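Local coordinates for protein Esterase/lipase (Lactobacillus rhamnosus, PDB 4N5H) that probably hydrolyses carboxylic esters, and may also transfer acyl groups, as a serine hydrolase of the alpha/beta-hydrolase fold, at residues Y41-S46 with Q51-Y56. The protein carries 1 engineered substitution. Residues are numbered along the deposited sequence; the frame is centred on the assembly and turned at random.
Sequences YRYEQS and QTLNLY
Tyr-41 and Leu-53 face each other as an antiparallel hydrogen-bonded pair, Tyr-41 N reaching Leu-53 O at 3.0 Å and Leu-53 N reaching Tyr-41 O at 2.9 Å. Arg-42 and Thr-52 form the next, non-hydrogen-bonded pair, their CA atoms 4.4 Å apart. Beyond it the strand geometry of 41-46 stops, yet Tyr-43 N still bonds Gln-51 O at 3.2 Å, almost straight at the hydrogen (167°). Water 1 sits between Gln-51 O and Glu-44 O, within hydrogen-bonding distance of both, bridging the chains where they diverge.

On the face shared by Tyr-41, Leu-53 and Leu-55, the two leucines meet the Tyr-41 ring obliquely; its CE1 lies 3.4 Å from Leu-55 CD1. Leu-53 meets the same ring with CD1, while its second methyl, CD2, lies against Tyr-43 CD2. With CG wedged between backbone N and carbonyl carbon (chi1 54°), the Tyr-43 ring folds back across Gln-51, whose carbonyl C sits over the rim of one face, 3.3 Å above the plane, and whose CB makes an off-centre CH-pi contact. Tyr-43 OH goes on to Gly-103 O.

The Gln-51 side chain runs out extended toward the loop. Its OE1 takes the Ser-46 hydroxyl at 2.6 Å, nearly straight down the C=O direction (166°), while NE2 gives hydrogen bonds to water 2, itself bound to Glu-44 OE1, and to Asp-118 OD1 on helix 112-129. Ser-46 OG also receives Asp-48 N.

This is the beta hairpin at the edge of the alpha/beta-hydrolase sheet, with Trp-287 of the second subunit stacked on Tyr-41. Partners at both ends of the Gln-51 amide fix its flip, so one side chain ties the hairpin loop to the neighbouring helix where backbone pairing gives out.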
ATOM      1  N   TYR A  41      -8.584 -19.385   8.254  1.00 10.89           N
ATOM      2  CA  TYR A  41      -9.463 -20.441   8.562  1.00 11.90           C
ATOM      3  C   TYR A  41      -9.448 -20.742  10.066  1.00 12.08           C
ATOM      4  O   TYR A  41      -8.376 -21.008  10.656  1.00 13.39           O
ATOM      5  CB  TYR A  41      -8.968 -21.704   7.896  1.00 11.59           C
ATOM      6  CG  TYR A  41      -9.082 -21.897   6.421  1.00 10.90           C
ATOM      7  CD1 TYR A  41      -7.987 -21.666   5.547  1.00 12.16           C
ATOM      8  CD2 TYR A  41     -10.250 -22.349   5.864  1.00 11.20           C
ATOM      9  CE1 TYR A  41      -8.069 -21.933   4.206  1.00 11.24           C
ATOM     10  CE2 TYR A  41     -10.330 -22.604   4.508  1.00 10.81           C
ATOM     11  CZ  TYR A  41      -9.217 -22.442   3.719  1.00 11.73           C
ATOM     12  OH  TYR A  41      -9.340 -22.800   2.362  1.00 12.48           O
ATOM     13  N   ARG A  42     -10.641 -20.795  10.683  1.00 12.60           N
ATOM     14  CA  ARG A  42     -10.657 -21.272  12.051  1.00 11.82           C
ATOM     15  C   ARG A  42     -10.407 -22.767  12.034  1.00 12.38           C
ATOM     16  O   ARG A  42     -11.054 -23.509  11.308  1.00 14.18           O
ATOM     17  CB  ARG A  42     -12.058 -21.031  12.646  1.00 12.62           C
ATOM     18  CG  ARG A  42     -12.385 -19.610  12.990  1.00 14.16           C
ATOM     19  CD  ARG A  42     -13.832 -19.517  13.445  1.00 16.03           C
ATOM     20  NE  ARG A  42     -14.124 -18.155  13.777  1.00 17.03           N
ATOM     21  CZ  ARG A  42     -15.255 -17.773  14.379  1.00 18.81           C
ATOM     22  NH1 ARG A  42     -16.115 -18.680  14.801  1.00 19.38           N
ATOM     23  NH2 ARG A  42     -15.403 -16.472  14.689  1.00 18.91           N
ATOM     24  N   TYR A  43      -9.563 -23.252  12.929  1.00 13.21           N
ATOM     25  CA  TYR A  43      -9.372 -24.688  13.009  1.00 13.14           C
ATOM     26  C   TYR A  43     -10.110 -25.403  14.197  1.00 14.15           C
ATOM     27  O   TYR A  43     -10.003 -26.620  14.323  1.00 16.27           O
ATOM     28  CB  TYR A  43      -7.862 -25.095  12.969  1.00 12.77           C
ATOM     29  CG  TYR A  43      -6.938 -24.478  13.953  1.00 11.01           C
ATOM     30  CD1 TYR A  43      -7.030 -24.835  15.286  1.00 11.88           C
ATOM     31  CD2 TYR A  43      -5.975 -23.497  13.600  1.00 10.18           C
ATOM     32  CE1 TYR A  43      -6.139 -24.368  16.193  1.00 12.83           C
ATOM     33  CE2 TYR A  43      -5.110 -22.996  14.541  1.00 11.60           C
ATOM     34  CZ  TYR A  43      -5.187 -23.411  15.817  1.00 11.09           C
ATOM     35  OH  TYR A  43      -4.309 -22.845  16.787  1.00 13.13           O
ATOM     36  N   GLU A  44     -10.814 -24.601  14.964  1.00 15.54           N
ATOM     37  CA  GLU A  44     -11.762 -25.121  15.899  1.00 17.00           C
ATOM     38  C   GLU A  44     -12.936 -24.173  16.071  1.00 16.00           C
ATOM     39  O   GLU A  44     -12.942 -23.089  15.534  1.00 17.33           O
ATOM     40  CB  GLU A  44     -11.026 -25.554  17.160  1.00 20.65           C
ATOM     41  CG  GLU A  44     -10.400 -24.482  17.856  1.00 18.67           C
ATOM     42  CD  GLU A  44      -9.437 -24.991  19.019  1.00 22.87           C
ATOM     43  OE1 GLU A  44      -9.921 -24.968  20.176  1.00 19.04           O
ATOM     44  OE2 GLU A  44      -8.289 -25.424  18.876  1.00 20.54           O
ATOM     45  N   GLN A  45     -13.894 -24.559  16.901  1.00 18.56           N
ATOM     46  CA  GLN A  45     -15.052 -23.683  17.109  1.00 20.79           C
ATOM     47  C   GLN A  45     -14.718 -22.585  18.086  1.00 23.48           C
ATOM     48  O   GLN A  45     -15.086 -22.676  19.279  1.00 25.19           O
ATOM     49  CB  GLN A  45     -16.305 -24.463  17.542  1.00 25.84           C
ATOM     50  CG  GLN A  45     -16.739 -25.542  16.571  1.00 29.99           C
ATOM     51  CD  GLN A  45     -18.046 -26.187  17.031  1.00 39.10           C
ATOM     52  OE1 GLN A  45     -18.146 -26.698  18.140  1.00 46.61           O
ATOM     53  NE2 GLN A  45     -19.047 -26.125  16.206  1.00 42.64           N
ATOM     54  N   SER A  46     -13.983 -21.562  17.652  1.00 21.07           N
ATOM     55  CA  SER A  46     -13.511 -20.512  18.539  1.00 22.03           C
ATOM     56  C   SER A  46     -13.343 -19.239  17.759  1.00 22.04           C
ATOM     57  O   SER A  46     -12.877 -19.273  16.591  1.00 25.27           O
ATOM     58  CB  SER A  46     -12.135 -20.998  19.035  1.00 25.41           C
ATOM     59  OG  SER A  46     -11.376 -19.977  19.640  1.00 24.02           O
ATOM     60  N   GLN A  51      -6.353 -19.008  16.907  1.00 12.46           N
ATOM     61  CA  GLN A  51      -6.705 -20.417  16.544  1.00 12.45           C
ATOM     62  C   GLN A  51      -7.207 -20.477  15.069  1.00 11.99           C
ATOM     63  O   GLN A  51      -8.311 -20.984  14.756  1.00 13.77           O
ATOM     64  CB  GLN A  51      -7.661 -21.020  17.552  1.00 14.42           C
ATOM     65  CG  GLN A  51      -6.998 -21.121  18.959  1.00 14.26           C
ATOM     66  CD  GLN A  51      -7.949 -21.609  20.042  1.00 16.14           C
ATOM     67  OE1 GLN A  51      -9.092 -21.138  20.100  1.00 17.51           O
ATOM     68  NE2 GLN A  51      -7.557 -22.638  20.797  1.00 15.62           N
ATOM     69  N   THR A  52      -6.376 -19.915  14.252  1.00 11.58           N
ATOM     70  CA  THR A  52      -6.612 -19.813  12.822  1.00 10.71           C
ATOM     71  C   THR A  52      -5.353 -20.215  12.054  1.00 11.00           C
ATOM     72  O   THR A  52      -4.263 -20.269  12.600  1.00 11.95           O
ATOM     73  CB  THR A  52      -7.027 -18.361  12.386  1.00 12.43           C
ATOM     74  OG1 THR A  52      -6.007 -17.456  12.801  1.00 12.90           O
ATOM     75  CG2 THR A  52      -8.381 -18.005  12.967  1.00 14.07           C
ATOM     76  N   LEU A  53      -5.528 -20.480  10.785  1.00 10.75           N
ATOM     77  CA  LEU A  53      -4.383 -20.924   9.902  1.00 10.58           C
ATOM     78  C   LEU A  53      -4.522 -20.316   8.517  1.00 11.45           C
ATOM     79  O   LEU A  53      -5.627 -19.908   8.104  1.00 11.43           O
ATOM     80  CB  LEU A  53      -4.172 -22.457   9.906  1.00 10.22           C
ATOM     81  CG  LEU A  53      -5.372 -23.271   9.469  1.00 10.69           C
ATOM     82  CD1 LEU A  53      -5.479 -23.357   7.933  1.00 11.34           C
ATOM     83  CD2 LEU A  53      -5.265 -24.703   9.912  1.00 12.61           C
ATOM     84  N   ASN A  54      -3.373 -20.328   7.787  1.00 11.03           N
ATOM     85  CA  ASN A  54      -3.326 -19.953   6.399  1.00 11.21           C
ATOM     86  C   ASN A  54      -2.865 -21.168   5.607  1.00 11.88           C
ATOM     87  O   ASN A  54      -2.038 -21.985   6.098  1.00 12.26           O
ATOM     88  CB  ASN A  54      -2.304 -18.836   6.091  1.00 11.83           C
ATOM     89  CG  ASN A  54      -2.670 -17.491   6.729  1.00 11.60           C
ATOM     90  OD1 ASN A  54      -3.781 -17.173   7.011  1.00 12.62           O
ATOM     91  ND2 ASN A  54      -1.659 -16.731   6.960  1.00 12.60           N
ATOM     92  N   LEU A  55      -3.337 -21.198   4.371  1.00 10.69           N
ATOM     93  CA  LEU A  55      -2.899 -22.175   3.349  1.00 10.81           C
ATOM     94  C   LEU A  55      -2.307 -21.439   2.161  1.00 12.03           C
ATOM     95  O   LEU A  55      -2.832 -20.434   1.656  1.00 11.32           O
ATOM     96  CB  LEU A  55      -4.036 -23.059   2.870  1.00 10.45           C
ATOM     97  CG  LEU A  55      -4.868 -23.740   3.995  1.00 11.04           C
ATOM     98  CD1 LEU A  55      -5.993 -24.549   3.439  1.00 12.21           C
ATOM     99  CD2 LEU A  55      -3.976 -24.609   4.873  1.00 11.19           C
ATOM    100  N   TYR A  56      -1.237 -22.030   1.602  1.00 10.48           N
ATOM    101  CA  TYR A  56      -0.498 -21.394   0.511  1.00 11.51           C
ATOM    102  C   TYR A  56      -0.260 -22.470  -0.581  1.00 11.58           C
ATOM    103  O   TYR A  56      -0.004 -23.660  -0.293  1.00 11.84           O
ATOM    104  CB  TYR A  56       0.887 -20.895   0.943  1.00 12.03           C
ATOM    105  CG  TYR A  56       0.913 -20.056   2.197  1.00 11.84           C
ATOM    106  CD1 TYR A  56       0.865 -20.611   3.454  1.00 12.14           C
ATOM    107  CD2 TYR A  56       1.088 -18.673   2.089  1.00 13.93           C
ATOM    108  CE1 TYR A  56       0.921 -19.830   4.603  1.00 12.06           C
ATOM    109  CE2 TYR A  56       1.196 -17.884   3.238  1.00 15.34           C
ATOM    110  CZ  TYR A  56       1.068 -18.481   4.506  1.00 14.69           C
ATOM    111  OH  TYR A  56       1.214 -17.705   5.640  1.00 14.39           O
TER
HETATM  112  O   HOH W   1     -10.700 -21.566  15.839  1.00 26.73           O
HETATM  113  O   HOH W   2      -9.070 -24.123  22.815  1.00 32.59           O